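Local coordinates for protein putative polyketide synthase (Streptomyces coelicolor, PDB 1U0M) that catalyses the iterative condensation of five malonyl-CoA units and the subsequent Claisen and aldol cyclisations that yield 1,3,6,8-tetrahydroxynaphthalene, working as a homodimer, at residues Ala249-Leu254 with Ala339-Gly344. Numbering follows the deposited sequence.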
ATOM      1  N   ALA A 249     -17.129  21.385   1.803  1.00 61.14           N
ATOM      2  CA  ALA A 249     -17.240  22.330   0.697  1.00 63.24           C
ATOM      3  C   ALA A 249     -16.587  21.815  -0.588  1.00 64.94           C
ATOM      4  O   ALA A 249     -16.926  22.264  -1.686  1.00 64.74           O
ATOM      5  CB  ALA A 249     -16.621  23.672   1.093  1.00 62.34           C
ATOM      6  N   THR A 250     -15.652  20.876  -0.451  1.00 66.69           N
ATOM      7  CA  THR A 250     -14.951  20.316  -1.608  1.00 67.89           C
ATOM      8  C   THR A 250     -15.896  19.500  -2.495  1.00 68.22           C
ATOM      9  O   THR A 250     -15.517  19.044  -3.579  1.00 67.19           O
ATOM     10  CB  THR A 250     -13.771  19.410  -1.172  1.00 68.36           C
ATOM     11  OG1 THR A 250     -14.277  18.221  -0.553  1.00 67.34           O
ATOM     12  CG2 THR A 250     -12.869  20.148  -0.184  1.00 67.79           C
ATOM     13  N   MET A 251     -17.127  19.326  -2.028  1.00 68.51           N
ATOM     14  CA  MET A 251     -18.127  18.577  -2.775  1.00 69.91           C
ATOM     15  C   MET A 251     -18.436  19.277  -4.101  1.00 69.60           C
ATOM     16  O   MET A 251     -18.745  18.630  -5.104  1.00 68.12           O
ATOM     17  CB  MET A 251     -19.405  18.450  -1.950  1.00 70.88           C
ATOM     18  CG  MET A 251     -20.019  17.062  -1.968  1.00 72.56           C
ATOM     19  SD  MET A 251     -18.983  15.845  -1.128  1.00 74.40           S
ATOM     20  CE  MET A 251     -18.186  15.047  -2.502  1.00 71.84           C
ATOM     21  N   GLU A 252     -18.343  20.604  -4.097  1.00 69.51           N
ATOM     22  CA  GLU A 252     -18.608  21.388  -5.298  1.00 69.54           C
ATOM     23  C   GLU A 252     -17.622  21.023  -6.407  1.00 69.59           C
ATOM     24  O   GLU A 252     -18.028  20.664  -7.512  1.00 71.07           O
ATOM     25  CB  GLU A 252     -18.535  22.891  -4.978  1.00 69.21           C
ATOM     26  CG  GLU A 252     -18.847  23.811  -6.156  1.00 68.95           C
ATOM     27  CD  GLU A 252     -18.940  25.281  -5.755  1.00 70.07           C
ATOM     28  OE1 GLU A 252     -19.829  25.626  -4.945  1.00 69.32           O
ATOM     29  OE2 GLU A 252     -18.129  26.097  -6.253  1.00 69.56           O
ATOM     30  N   PRO A 253     -16.312  21.098  -6.128  1.00 69.54           N
ATOM     31  CA  PRO A 253     -15.314  20.763  -7.150  1.00 68.97           C
ATOM     32  C   PRO A 253     -15.303  19.295  -7.570  1.00 68.57           C
ATOM     33  O   PRO A 253     -14.831  18.960  -8.653  1.00 68.57           O
ATOM     34  CB  PRO A 253     -13.999  21.175  -6.492  1.00 69.55           C
ATOM     35  CG  PRO A 253     -14.410  22.286  -5.574  1.00 69.02           C
ATOM     36  CD  PRO A 253     -15.659  21.718  -4.962  1.00 69.21           C
ATOM     37  N   LEU A 254     -15.822  18.421  -6.714  1.00 68.67           N
ATOM     38  CA  LEU A 254     -15.835  16.994  -7.009  1.00 69.85           C
ATOM     39  C   LEU A 254     -17.003  16.548  -7.870  1.00 70.09           C
ATOM     40  O   LEU A 254     -16.873  15.614  -8.662  1.00 70.29           O
ATOM     41  CB  LEU A 254     -15.828  16.187  -5.706  1.00 70.46           C
ATOM     42  CG  LEU A 254     -16.062  14.674  -5.811  1.00 71.25           C
ATOM     43  CD1 LEU A 254     -15.064  14.034  -6.760  1.00 71.97           C
ATOM     44  CD2 LEU A 254     -15.930  14.065  -4.439  1.00 71.29           C
ATOM     45  N   ALA A 339     -18.352   4.941  -5.369  1.00 59.53           N
ATOM     46  CA  ALA A 339     -17.252   5.882  -5.214  1.00 58.01           C
ATOM     47  C   ALA A 339     -16.746   5.951  -3.780  1.00 56.37           C
ATOM     48  O   ALA A 339     -17.495   5.713  -2.828  1.00 56.01           O
ATOM     49  CB  ALA A 339     -17.680   7.268  -5.682  1.00 57.16           C
ATOM     50  N   GLY A 340     -15.462   6.275  -3.645  1.00 55.25           N
ATOM     51  CA  GLY A 340     -14.837   6.399  -2.341  1.00 51.73           C
ATOM     52  C   GLY A 340     -14.042   7.685  -2.292  1.00 50.43           C
ATOM     53  O   GLY A 340     -13.419   8.063  -3.279  1.00 50.24           O
ATOM     54  N   PHE A 341     -14.069   8.370  -1.156  1.00 50.14           N
ATOM     55  CA  PHE A 341     -13.334   9.623  -1.019  1.00 50.57           C
ATOM     56  C   PHE A 341     -12.466   9.613   0.233  1.00 47.09           C
ATOM     57  O   PHE A 341     -12.892   9.132   1.279  1.00 47.16           O
ATOM     58  CB  PHE A 341     -14.310  10.801  -0.952  1.00 52.45           C
ATOM     59  CG  PHE A 341     -15.238  10.885  -2.128  1.00 56.91           C
ATOM     60  CD1 PHE A 341     -16.557  11.302  -1.960  1.00 58.76           C
ATOM     61  CD2 PHE A 341     -14.809  10.525  -3.402  1.00 57.96           C
ATOM     62  CE1 PHE A 341     -17.436  11.354  -3.045  1.00 58.87           C
ATOM     63  CE2 PHE A 341     -15.683  10.576  -4.487  1.00 57.39           C
ATOM     64  CZ  PHE A 341     -16.994  10.988  -4.306  1.00 57.22           C
ATOM     65  N   GLY A 342     -11.255  10.155   0.123  1.00 45.80           N
ATOM     66  CA  GLY A 342     -10.347  10.199   1.261  1.00 42.23           C
ATOM     67  C   GLY A 342      -9.070  10.975   0.980  1.00 40.29           C
ATOM     68  O   GLY A 342      -9.082  11.920   0.195  1.00 38.80           O
ATOM     69  N   PRO A 343      -7.946  10.603   1.620  1.00 39.05           N
ATOM     70  CA  PRO A 343      -6.636  11.243   1.459  1.00 36.83           C
ATOM     71  C   PRO A 343      -6.261  11.574   0.008  1.00 38.53           C
ATOM     72  O   PRO A 343      -6.297  10.705  -0.864  1.00 37.37           O
ATOM     73  CB  PRO A 343      -5.695  10.221   2.080  1.00 37.30           C
ATOM     74  CG  PRO A 343      -6.505   9.713   3.228  1.00 35.29           C
ATOM     75  CD  PRO A 343      -7.872   9.508   2.608  1.00 36.74           C
ATOM     76  N   GLY A 344      -5.888  12.827  -0.244  1.00 38.72           N
ATOM     77  CA  GLY A 344      -5.518  13.224  -1.592  1.00 41.32           C
ATOM     78  C   GLY A 344      -5.675  14.714  -1.870  1.00 42.98           C
ATOM     79  O   GLY A 344      -4.679  15.414  -2.067  1.00 42.87           O
TER
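Residues 251-254, on helix 251-263, pack over strand 337-342 with backbones well apart, the nearest CA atoms, of Leu-254 and Phe-341, being 9.8 Å from each other. This is helix-on-sheet packing in the C-terminal half of the thiolase fold; no hydrogen bond crosses it, and the three residues that touch, Met-251, Leu-254 and Phe-341, are all buried. Leu-254 and Phe-341 reach out from opposite sides. CD2 of Leu-254 lies above one face of the Phe-341 ring, 3.4 Å from its centroid and 16° off the normal, which meets the criteria for a CH-pi contact. In Leu-254, chi1 171° sets CG anti to the backbone N, and CD2, roughly anti to CA, continues the extended chain onto the ring, while its CD1 comes no nearer than 4.2 Å, to Phe-341 CE2. Ala-347 of the neighbouring strand 346-355 touches both partners, and the Phe-341 side chain lies about 6 Å from that of Cys-146, probably the active-site cysteine, as in related enzymes. Met-251, also packed against Ile-284 and Leu-288 of helix 281-291, crosses Phe-341 at roughly a right angle; bends at chi2 and chi3 bring its CE obliquely to 3.8 Å from Phe-341 CE1.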